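Local coordinates for protein endoribonuclease ToxN (Bacillus thuringiensis, PDB 4ATO) that cuts RNA as the toxic endoribonuclease of a type III toxin-antitoxin system and is held in a triangular complex by its antitoxin, the ToxI RNA pseudoknot, at residues A[44-48]-A[49-53]; A[110-113]-A[114-117]; A[149-152]-A[153-157]. One frame throughout, in Å; residues are numbered along the deposited sequence.

Contact 1 (A[44-48]-A[49-53])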
loop_
_atom_site.group_PDB
_atom_site.type_symbol
_atom_site.label_atom_id
_atom_site.label_comp_id
_atom_site.label_asym_id
_atom_site.label_seq_id
_atom_site.Cartn_x
_atom_site.Cartn_y
_atom_site.Cartn_z
ATOM N N GLU A 44 -22.330 3.394 15.361
ATOM C CA GLU A 44 -22.839 4.518 16.115
ATOM C C GLU A 44 -24.365 4.647 16.034
ATOM O O GLU A 44 -24.973 4.270 15.059
ATOM C CB GLU A 44 -22.135 5.808 15.687
ATOM C CG GLU A 44 -20.744 5.567 15.128
ATOM C CD GLU A 44 -19.839 6.784 15.137
ATOM O OE1 GLU A 44 -20.320 7.891 14.891
ATOM O OE2 GLU A 44 -18.634 6.630 15.376
ATOM N N LYS A 45 -24.962 5.177 17.080
ATOM C CA LYS A 45 -26.403 5.383 17.132
ATOM C C LYS A 45 -26.840 6.332 16.031
ATOM O O LYS A 45 -26.057 7.156 15.579
ATOM C CB LYS A 45 -26.820 5.950 18.497
ATOM C CG LYS A 45 -26.556 4.989 19.646
ATOM C CD LYS A 45 -27.375 5.326 20.880
ATOM C CE LYS A 45 -27.077 4.351 22.015
ATOM N NZ LYS A 45 -27.985 4.566 23.172
ATOM N N ILE A 46 -28.087 6.198 15.591
ATOM C CA ILE A 46 -28.674 7.151 14.658
ATOM C C ILE A 46 -29.891 7.779 15.314
ATOM O O ILE A 46 -30.844 7.077 15.656
ATOM C CB ILE A 46 -29.095 6.485 13.353
ATOM C CG1 ILE A 46 -27.894 5.797 12.696
ATOM C CG2 ILE A 46 -29.693 7.514 12.415
ATOM C CD1 ILE A 46 -28.261 4.934 11.489
ATOM N N ASN A 47 -29.835 9.096 15.513
ATOM C CA ASN A 47 -30.877 9.830 16.228
ATOM C C ASN A 47 -31.280 9.175 17.537
ATOM O O ASN A 47 -32.460 9.141 17.893
ATOM C CB ASN A 47 -32.097 10.056 15.339
ATOM C CG ASN A 47 -31.846 11.098 14.268
ATOM O OD1 ASN A 47 -31.167 12.099 14.509
ATOM N ND2 ASN A 47 -32.385 10.868 13.073
ATOM N N GLY A 48 -30.288 8.656 18.253
ATOM C CA GLY A 48 -30.521 8.046 19.545
ATOM C C GLY A 48 -30.891 6.575 19.476
ATOM O O GLY A 48 -30.995 5.927 20.513
ATOM N N HIS A 49 -31.081 6.045 18.269
ATOM C CA HIS A 49 -31.479 4.636 18.100
ATOM C C HIS A 49 -30.308 3.713 17.760
ATOM O O HIS A 49 -29.419 4.069 16.981
ATOM C CB HIS A 49 -32.562 4.505 17.027
ATOM C CG HIS A 49 -33.747 5.392 17.259
ATOM N ND1 HIS A 49 -34.836 5.001 18.010
ATOM C CD2 HIS A 49 -34.009 6.658 16.851
ATOM C CE1 HIS A 49 -35.717 5.985 18.052
ATOM N NE2 HIS A 49 -35.239 7.001 17.359
ATOM N N ASP A 50 -30.308 2.528 18.361
ATOM C CA ASP A 50 -29.382 1.471 17.962
ATOM C C ASP A 50 -29.932 0.782 16.718
ATOM O O ASP A 50 -31.015 0.194 16.759
ATOM C CB ASP A 50 -29.226 0.442 19.084
ATOM C CG ASP A 50 -28.592 1.024 20.337
ATOM O OD1 ASP A 50 -27.598 1.772 20.223
ATOM O OD2 ASP A 50 -29.091 0.728 21.442
ATOM N N TYR A 51 -29.198 0.860 15.613
ATOM C CA TYR A 51 -29.627 0.218 14.370
ATOM C C TYR A 51 -28.905 -1.091 14.104
ATOM O O TYR A 51 -27.753 -1.273 14.488
ATOM C CB TYR A 51 -29.442 1.145 13.170
ATOM C CG TYR A 51 -30.665 1.958 12.833
ATOM C CD1 TYR A 51 -30.917 3.162 13.481
ATOM C CD2 TYR A 51 -31.562 1.533 11.855
ATOM C CE1 TYR A 51 -32.042 3.928 13.172
ATOM C CE2 TYR A 51 -32.689 2.287 11.536
ATOM C CZ TYR A 51 -32.924 3.488 12.206
ATOM O OH TYR A 51 -34.030 4.253 11.903
ATOM N N PHE A 52 -29.600 -1.991 13.422
ATOM C CA PHE A 52 -29.095 -3.327 13.169
ATOM C C PHE A 52 -29.382 -3.719 11.732
ATOM O O PHE A 52 -30.500 -3.541 11.251
ATOM C CB PHE A 52 -29.713 -4.311 14.168
ATOM C CG PHE A 52 -29.300 -4.043 15.587
ATOM C CD1 PHE A 52 -28.115 -4.563 16.087
ATOM C CD2 PHE A 52 -30.074 -3.234 16.413
ATOM C CE1 PHE A 52 -27.722 -4.306 17.393
ATOM C CE2 PHE A 52 -29.686 -2.973 17.726
ATOM C CZ PHE A 52 -28.515 -3.511 18.215
ATOM N N VAL A 53 -28.351 -4.222 11.052
ATOM C CA VAL A 53 -28.418 -4.534 9.631
ATOM C C VAL A 53 -28.495 -6.042 9.431
ATOM O O VAL A 53 -27.577 -6.775 9.798
ATOM C CB VAL A 53 -27.187 -3.991 8.857
ATOM C CG1 VAL A 53 -27.370 -4.215 7.369
ATOM C CG2 VAL A 53 -26.942 -2.507 9.165
HETATM O O HOH W 1 -26.650 2.265 15.723
#
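I46 and H49 exchange two backbone hydrogen bonds at the neck of a type I' turn, the hairpin between strands 38-41 and 51-56. I46 N gives to H49 O at 2.9 Å, and H49 N returns a 2.8 Å bond to I46 O. N47 and G48 turn the corner, and G48 has backbone angles (phi 87°, psi -6°) at which a CB would be jammed against the preceding carbonyl O, hence the glycine.

K45 can be followed outward. Its CB lies 3.5 Å from H49 O; CG, set anti to its own carbonyl carbon, meets D50 OD1, CD passes the same oxygen, and CE comes closest to it at 3.2 Å. NZ ends 4.1 Å from D50 OD1, beyond salt-bridge distance, so the carboxylate flanks the aliphatic chain and ends short of the ammonium.

On I46, CB and CD1 both approach Y51 CD1, each at 3.8 Å, the two side chains crossing at about a right angle. The H49 ring turns an edge to I46 O, with CD2 also near N47 O. Beyond the turn, Y51 OH bonds E163 and H49 packs against helix 159-169, while N47 ND2 hydrogen-bonds Y136 OH of helix 108-139. A water links E44 O to Y51 N.

Chemically, the backbone pair fixes the reversal, whereas the K45-D50 attraction, short of a salt bridge, probably adds little; buried H49 ND1 has no partner in the model, which implies that packing holds the imidazole.

Contact 2 (A[110-113]-A[114-117]). With nucleotides of chain B.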
loop_
_atom_site.group_PDB
_atom_site.type_symbol
_atom_site.label_atom_id
_atom_site.label_comp_id
_atom_site.label_asym_id
_atom_site.label_seq_id
_atom_site.Cartn_x
_atom_site.Cartn_y
_atom_site.Cartn_z
ATOM N N TYR A 110 -21.970 -23.925 11.400
ATOM C CA TYR A 110 -22.588 -22.609 11.384
ATOM C C TYR A 110 -21.759 -21.575 12.156
ATOM O O TYR A 110 -21.603 -20.441 11.710
ATOM C CB TYR A 110 -24.012 -22.689 11.930
ATOM C CG TYR A 110 -24.743 -21.365 11.977
ATOM C CD1 TYR A 110 -25.231 -20.783 10.817
ATOM C CD2 TYR A 110 -24.958 -20.705 13.185
ATOM C CE1 TYR A 110 -25.909 -19.580 10.849
ATOM C CE2 TYR A 110 -25.641 -19.499 13.232
ATOM C CZ TYR A 110 -26.114 -18.943 12.053
ATOM O OH TYR A 110 -26.791 -17.748 12.064
ATOM N N GLY A 111 -21.216 -21.976 13.299
ATOM C CA GLY A 111 -20.416 -21.072 14.104
ATOM C C GLY A 111 -19.176 -20.643 13.342
ATOM O O GLY A 111 -18.744 -19.491 13.415
ATOM N N ASN A 112 -18.605 -21.580 12.596
ATOM C CA ASN A 112 -17.420 -21.283 11.811
ATOM C C ASN A 112 -17.711 -20.364 10.619
ATOM O O ASN A 112 -16.874 -19.540 10.249
ATOM C CB ASN A 112 -16.745 -22.566 11.349
ATOM C CG ASN A 112 -15.503 -22.297 10.535
ATOM O OD1 ASN A 112 -14.478 -21.845 11.064
ATOM N ND2 ASN A 112 -15.582 -22.569 9.238
ATOM N N LEU A 113 -18.894 -20.514 10.030
ATOM C CA LEU A 113 -19.362 -19.620 8.976
ATOM C C LEU A 113 -19.384 -18.215 9.560
ATOM O O LEU A 113 -18.857 -17.255 8.988
ATOM C CB LEU A 113 -20.780 -20.017 8.568
ATOM C CG LEU A 113 -21.442 -19.579 7.253
ATOM C CD1 LEU A 113 -22.928 -19.264 7.455
ATOM C CD2 LEU A 113 -20.744 -18.445 6.541
ATOM N N MET A 114 -19.992 -18.118 10.727
ATOM C CA MET A 114 -20.126 -16.853 11.431
ATOM C C MET A 114 -18.758 -16.216 11.748
ATOM O O MET A 114 -18.605 -15.000 11.681
ATOM C CB MET A 114 -20.908 -17.103 12.714
ATOM C CG MET A 114 -21.747 -15.963 13.152
ATOM S SD MET A 114 -23.472 -16.450 13.252
ATOM C CE MET A 114 -24.170 -14.820 13.334
ATOM N N LEU A 115 -17.769 -17.037 12.097
ATOM C CA LEU A 115 -16.413 -16.528 12.286
ATOM C C LEU A 115 -15.890 -15.912 10.986
ATOM O O LEU A 115 -15.359 -14.806 10.997
ATOM C CB LEU A 115 -15.467 -17.628 12.783
ATOM C CG LEU A 115 -14.003 -17.254 13.049
ATOM C CD1 LEU A 115 -13.900 -16.143 14.084
ATOM C CD2 LEU A 115 -13.216 -18.466 13.505
ATOM N N LYS A 116 -16.045 -16.628 9.872
ATOM C CA LYS A 116 -15.598 -16.116 8.574
ATOM C C LYS A 116 -16.270 -14.784 8.277
ATOM O O LYS A 116 -15.639 -13.845 7.787
ATOM C CB LYS A 116 -15.909 -17.106 7.453
ATOM C CG LYS A 116 -15.004 -18.341 7.435
ATOM C CD LYS A 116 -15.256 -19.133 6.187
ATOM C CE LYS A 116 -14.333 -20.323 6.058
ATOM N NZ LYS A 116 -14.552 -20.948 4.723
ATOM N N GLN A 117 -17.556 -14.704 8.591
ATOM C CA GLN A 117 -18.312 -13.492 8.340
ATOM C C GLN A 117 -17.771 -12.373 9.216
ATOM O O GLN A 117 -17.646 -11.233 8.767
ATOM C CB GLN A 117 -19.799 -13.723 8.592
ATOM C CG GLN A 117 -20.467 -14.596 7.516
ATOM C CD GLN A 117 -21.930 -14.862 7.812
ATOM O OE1 GLN A 117 -22.298 -15.192 8.946
ATOM N NE2 GLN A 117 -22.777 -14.715 6.796
ATOM P P C B 30 -12.047 -30.298 6.243
ATOM O OP1 C B 30 -12.587 -31.641 6.566
ATOM O OP2 C B 30 -11.654 -30.008 4.839
ATOM O "O5'" C B 30 -13.044 -29.174 6.769
ATOM C "C5'" C B 30 -13.750 -29.331 7.991
ATOM C "C4'" C B 30 -14.515 -28.081 8.346
ATOM O "O4'" C B 30 -13.616 -26.943 8.337
ATOM C "C3'" C B 30 -15.622 -27.677 7.377
ATOM O "O3'" C B 30 -16.830 -28.381 7.588
ATOM C "C2'" C B 30 -15.749 -26.185 7.621
ATOM O "O2'" C B 30 -16.498 -25.932 8.801
ATOM C "C1'" C B 30 -14.295 -25.795 7.879
ATOM N N1 C B 30 -13.623 -25.295 6.655
ATOM C C2 C B 30 -13.951 -24.006 6.216
ATOM O O2 C B 30 -14.790 -23.347 6.852
ATOM N N3 C B 30 -13.362 -23.508 5.106
ATOM C C4 C B 30 -12.473 -24.237 4.435
ATOM N N4 C B 30 -11.925 -23.684 3.348
ATOM C C5 C B 30 -12.111 -25.551 4.861
ATOM C C6 C B 30 -12.713 -26.038 5.961
ATOM P P A B 32 -21.855 -26.393 2.972
ATOM O OP1 A B 32 -22.026 -27.594 2.128
ATOM O OP2 A B 32 -22.787 -25.259 2.799
ATOM O "O5'" A B 32 -21.783 -26.816 4.504
ATOM C "C5'" A B 32 -22.935 -26.804 5.319
ATOM C "C4'" A B 32 -22.863 -25.739 6.387
ATOM O "O4'" A B 32 -21.575 -25.069 6.367
ATOM C "C3'" A B 32 -23.884 -24.631 6.266
ATOM O "O3'" A B 32 -25.120 -25.009 6.849
ATOM C "C2'" A B 32 -23.214 -23.449 6.974
ATOM O "O2'" A B 32 -23.434 -23.522 8.373
ATOM C "C1'" A B 32 -21.726 -23.705 6.706
ATOM N N9 A B 32 -21.197 -22.903 5.587
ATOM C C8 A B 32 -21.828 -22.457 4.456
ATOM N N7 A B 32 -21.033 -21.839 3.615
ATOM C C5 A B 32 -19.790 -21.878 4.222
ATOM C C6 A B 32 -18.522 -21.396 3.850
ATOM N N6 A B 32 -18.279 -20.735 2.719
ATOM N N1 A B 32 -17.483 -21.615 4.696
ATOM C C2 A B 32 -17.722 -22.277 5.835
ATOM N N3 A B 32 -18.871 -22.784 6.284
ATOM C C4 A B 32 -19.878 -22.550 5.431
ATOM P P A B 33 -26.493 -24.894 6.032
ATOM O OP1 A B 33 -27.398 -25.948 6.553
ATOM O OP2 A B 33 -26.154 -24.889 4.585
ATOM O "O5'" A B 33 -27.024 -23.472 6.458
ATOM C "C5'" A B 33 -26.881 -23.002 7.789
ATOM C "C4'" A B 33 -27.415 -21.604 7.912
ATOM O "O4'" A B 33 -26.458 -20.681 7.311
ATOM C "C3'" A B 33 -28.731 -21.375 7.196
ATOM O "O3'" A B 33 -29.454 -20.370 7.876
ATOM C "C2'" A B 33 -28.295 -20.848 5.827
ATOM O "O2'" A B 33 -29.245 -20.028 5.181
ATOM C "C1'" A B 33 -27.022 -20.072 6.159
ATOM N N9 A B 33 -26.031 -20.130 5.089
ATOM C C8 A B 33 -25.694 -21.260 4.375
ATOM N N7 A B 33 -24.785 -21.050 3.458
ATOM C C5 A B 33 -24.511 -19.694 3.574
ATOM C C6 A B 33 -23.635 -18.849 2.876
ATOM N N6 A B 33 -22.833 -19.261 1.895
ATOM N N1 A B 33 -23.609 -17.545 3.236
ATOM C C2 A B 33 -24.407 -17.131 4.224
ATOM N N3 A B 33 -25.274 -17.826 4.954
ATOM C C4 A B 33 -25.286 -19.110 4.566
#
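The first turns of helix 108-139 form part of the RNA-binding surface, on which Y110, N112, L113, K116 and Q117 all meet the ToxI antitoxin of chain B. Within the helix, four consecutive i to i+4 backbone bonds tie the two segments together, from M114 N to Y110 O through Q117 N to L113 O.

K116 NZ binds two bases. Its chain is extended beyond CG, which carries NZ to 2.8 Å from N3 of cytidine 30 of chain B and 3.0 Å from N1 of adenosine 32 of chain B, both hydrogen bonds. The same ammonium forms a salt bridge with D73, which would favour its charged state. One turn earlier N112 ND2 approaches O2 of the same cytidine at 2.6 Å, but the 117° angle at the hydrogen marks the bond as weak; its OD1 bonds a guanine base. Helix 108-139 packs beside the antiparallel sheet of this SH3-clan toxin, M114 on F9 and P38 and L113 on I79, while N112 and K116, spaced i to i+4, face the cytidine.

L113 supplies the apolar part: CG rests 3.7 Å from N9 of adenosine 32, CD1 3.7 Å from N3 of adenosine 33 of chain B, and CD2 touches the CG and CD of Q117. With CG anti to the backbone N (chi1 179°), the Y110 ring lies beside M114 in a Met-aromatic contact, SD 4.4 Å from the ring centroid and 39° off its normal, hence oblique. O4' of adenosine 33 meets the ring at its edge, in plane. Y110 also stacks on H35, and its OH bonds a modified base; Q117 NE2 bonds the carbonyl of I79.

Contact 3 (A[149-152]-A[153-157]). With nucleotides of chain C.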
loop_
_atom_site.group_PDB
_atom_site.type_symbol
_atom_site.label_atom_id
_atom_site.label_comp_id
_atom_site.label_asym_id
_atom_site.label_seq_id
_atom_site.Cartn_x
_atom_site.Cartn_y
_atom_site.Cartn_z
ATOM N N GLN A 149 -33.679 8.973 -4.599
ATOM C CA GLN A 149 -34.447 8.930 -3.360
ATOM C C GLN A 149 -35.759 8.169 -3.509
ATOM O O GLN A 149 -36.190 7.491 -2.584
ATOM C CB GLN A 149 -34.689 10.351 -2.842
ATOM C CG GLN A 149 -33.405 10.993 -2.320
ATOM C CD GLN A 149 -33.473 12.510 -2.259
ATOM O OE1 GLN A 149 -34.409 13.127 -2.768
ATOM N NE2 GLN A 149 -32.475 13.115 -1.631
ATOM N N LYS A 150 -36.379 8.268 -4.680
ATOM C CA LYS A 150 -37.570 7.476 -4.978
ATOM C C LYS A 150 -37.245 5.980 -5.001
ATOM O O LYS A 150 -37.960 5.173 -4.412
ATOM C CB LYS A 150 -38.188 7.901 -6.313
ATOM C CG LYS A 150 -39.703 7.794 -6.368
ATOM C CD LYS A 150 -40.362 8.698 -5.319
ATOM C CE LYS A 150 -40.987 7.887 -4.184
ATOM N NZ LYS A 150 -41.417 8.719 -3.024
ATOM N N PHE A 151 -36.159 5.612 -5.674
ATOM C CA PHE A 151 -35.728 4.219 -5.694
ATOM C C PHE A 151 -35.446 3.730 -4.279
ATOM O O PHE A 151 -35.913 2.661 -3.873
ATOM C CB PHE A 151 -34.474 4.044 -6.550
ATOM C CG PHE A 151 -33.673 2.820 -6.201
ATOM C CD1 PHE A 151 -34.127 1.553 -6.555
ATOM C CD2 PHE A 151 -32.477 2.931 -5.508
ATOM C CE1 PHE A 151 -33.392 0.414 -6.235
ATOM C CE2 PHE A 151 -31.730 1.793 -5.182
ATOM C CZ PHE A 151 -32.187 0.535 -5.550
ATOM N N LEU A 152 -34.694 4.534 -3.526
ATOM C CA LEU A 152 -34.286 4.145 -2.177
ATOM C C LEU A 152 -35.501 3.985 -1.278
ATOM O O LEU A 152 -35.600 3.005 -0.548
ATOM C CB LEU A 152 -33.273 5.143 -1.582
ATOM C CG LEU A 152 -31.877 5.105 -2.224
ATOM C CD1 LEU A 152 -30.999 6.252 -1.744
ATOM C CD2 LEU A 152 -31.205 3.769 -1.954
ATOM N N LYS A 153 -36.431 4.936 -1.349
ATOM C CA LYS A 153 -37.651 4.866 -0.540
ATOM C C LYS A 153 -38.446 3.607 -0.825
ATOM O O LYS A 153 -39.012 3.007 0.092
ATOM C CB LYS A 153 -38.538 6.102 -0.741
ATOM C CG LYS A 153 -38.043 7.324 0.010
ATOM C CD LYS A 153 -38.923 8.541 -0.254
ATOM C CE LYS A 153 -38.409 9.782 0.472
ATOM N NZ LYS A 153 -37.197 10.348 -0.175
ATOM N N GLY A 154 -38.481 3.209 -2.095
ATOM C CA GLY A 154 -39.221 2.026 -2.498
ATOM C C GLY A 154 -38.598 0.741 -1.973
ATOM O O GLY A 154 -39.301 -0.167 -1.540
ATOM N N VAL A 155 -37.271 0.666 -1.989
ATOM C CA VAL A 155 -36.591 -0.583 -1.657
ATOM C C VAL A 155 -36.225 -0.684 -0.168
ATOM O O VAL A 155 -35.859 -1.761 0.304
ATOM C CB VAL A 155 -35.324 -0.785 -2.534
ATOM C CG1 VAL A 155 -34.150 0.011 -1.973
ATOM C CG2 VAL A 155 -34.963 -2.257 -2.631
ATOM N N CYS A 156 -36.324 0.427 0.568
ATOM C CA CYS A 156 -35.914 0.448 1.979
ATOM C C CYS A 156 -37.096 0.475 2.920
ATOM O O CYS A 156 -38.151 1.015 2.590
ATOM C CB CYS A 156 -35.053 1.667 2.297
ATOM S SG CYS A 156 -33.501 1.750 1.408
ATOM N N CYS A 157 -36.908 -0.097 4.106
ATOM C CA CYS A 157 -37.847 0.122 5.198
ATOM C C CYS A 157 -38.108 1.626 5.428
ATOM O O CYS A 157 -37.260 2.489 5.134
ATOM C CB CYS A 157 -37.294 -0.481 6.487
ATOM S SG CYS A 157 -37.142 -2.267 6.491
ATOM P P U C 5 -31.394 -2.369 -9.866
ATOM O OP1 U C 5 -31.478 -3.694 -10.516
ATOM O OP2 U C 5 -30.064 -1.853 -9.476
ATOM O "O5'" U C 5 -32.158 -1.269 -10.741
ATOM C "C5'" U C 5 -33.543 -1.402 -11.033
ATOM C "C4'" U C 5 -34.196 -0.063 -11.285
ATOM O "O4'" U C 5 -34.311 0.688 -10.042
ATOM C "C3'" U C 5 -33.455 0.887 -12.207
ATOM O "O3'" U C 5 -33.592 0.555 -13.578
ATOM C "C2'" U C 5 -34.068 2.226 -11.831
ATOM O "O2'" U C 5 -35.374 2.357 -12.379
ATOM C "C1'" U C 5 -34.194 2.073 -10.314
ATOM N N1 U C 5 -32.991 2.598 -9.623
ATOM C C2 U C 5 -32.889 3.980 -9.564
ATOM O O2 U C 5 -33.756 4.718 -10.003
ATOM N N3 U C 5 -31.757 4.467 -8.954
ATOM C C4 U C 5 -30.726 3.718 -8.418
ATOM O O4 U C 5 -29.764 4.295 -7.907
ATOM C C5 U C 5 -30.895 2.298 -8.536
ATOM C C6 U C 5 -31.988 1.791 -9.128
ATOM P P U C 4 -36.388 -6.374 -8.217
ATOM O OP1 U C 4 -36.656 -6.004 -9.625
ATOM O OP2 U C 4 -35.878 -7.737 -7.921
ATOM O "O5'" U C 4 -35.441 -5.283 -7.551
ATOM C "C5'" U C 4 -35.611 -3.905 -7.836
ATOM C "C4'" U C 4 -34.361 -3.121 -7.540
ATOM O "O4'" U C 4 -34.061 -3.222 -6.123
ATOM C "C3'" U C 4 -33.103 -3.586 -8.273
ATOM O "O3'" U C 4 -32.285 -2.445 -8.538
ATOM C "C2'" U C 4 -32.419 -4.477 -7.226
ATOM O "O2'" U C 4 -31.024 -4.627 -7.395
ATOM C "C1'" U C 4 -32.750 -3.730 -5.946
ATOM N N1 U C 4 -32.743 -4.559 -4.725
ATOM C C2 U C 4 -31.726 -4.315 -3.829
ATOM O O2 U C 4 -30.848 -3.509 -4.060
ATOM N N3 U C 4 -31.760 -5.066 -2.680
ATOM C C4 U C 4 -32.710 -6.006 -2.338
ATOM O O4 U C 4 -32.608 -6.596 -1.262
ATOM C C5 U C 4 -33.748 -6.193 -3.310
ATOM C C6 U C 4 -33.733 -5.469 -4.440
#
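Aromatic and apolar contacts centre on F151 and V155, one helical turn apart. The F151 ring lies flat against the base of U5 of chain C, whose C6 is 3.3 Å above the ring plane and over its centre. V155 CG1 approaches the opposite face, offset toward the rim, 4.1 Å from F151 CZ. U4 of chain C completes the surround: its C4' lies at the ring edge, in plane, while its O4' is 3.7 Å from V155 CG2. F151 and V155 thus form part of the surface by which the toxin holds ToxI RNA.

Backbone hydrogen bonds hold these side chains in step. K153, G154 and V155 donate to Q149, K150 and F151 in turn, V155 N to F151 O at 3.1 Å. Here helix 147-155 ends: C156 is the first residue to leave helical angles, and its N gives only a weak bond to L152 O, an acceptor that V155 N also reaches weakly. K26 NZ hydrogen-bonds C156 O.

Among the charged chains, K153 runs extended past Q149 O, with CG 3.2 Å from it, before bending at chi4 (74°) to bring NZ near Q149 CB, where it makes a weak hydrogen bond to D138 O. K150 NZ touches K153 CD.

Contacts 1, 2 and 3 follow one another along the chain. Contact 1 turns the hairpin into strand 51-56 of the antiparallel sheet; contacts 2 and 3 lie on successive helices, 108-139 and 147-155, on opposite sides of the chain's centre, with their own centres about 31 Å apart. Contact 1 is about 24 Å from contact 2 and 19 Å from contact 3, centre to centre. None touches another, but helix 108-139 joins them: its start forms contact 2, while its far part packs on I46 of contact 1 and on L152 and C156 of contact 3. The two helical contacts meet different RNA chains, B and C, consistent with ToxI RNA connecting neighbouring toxins in the triangular heterohexamer.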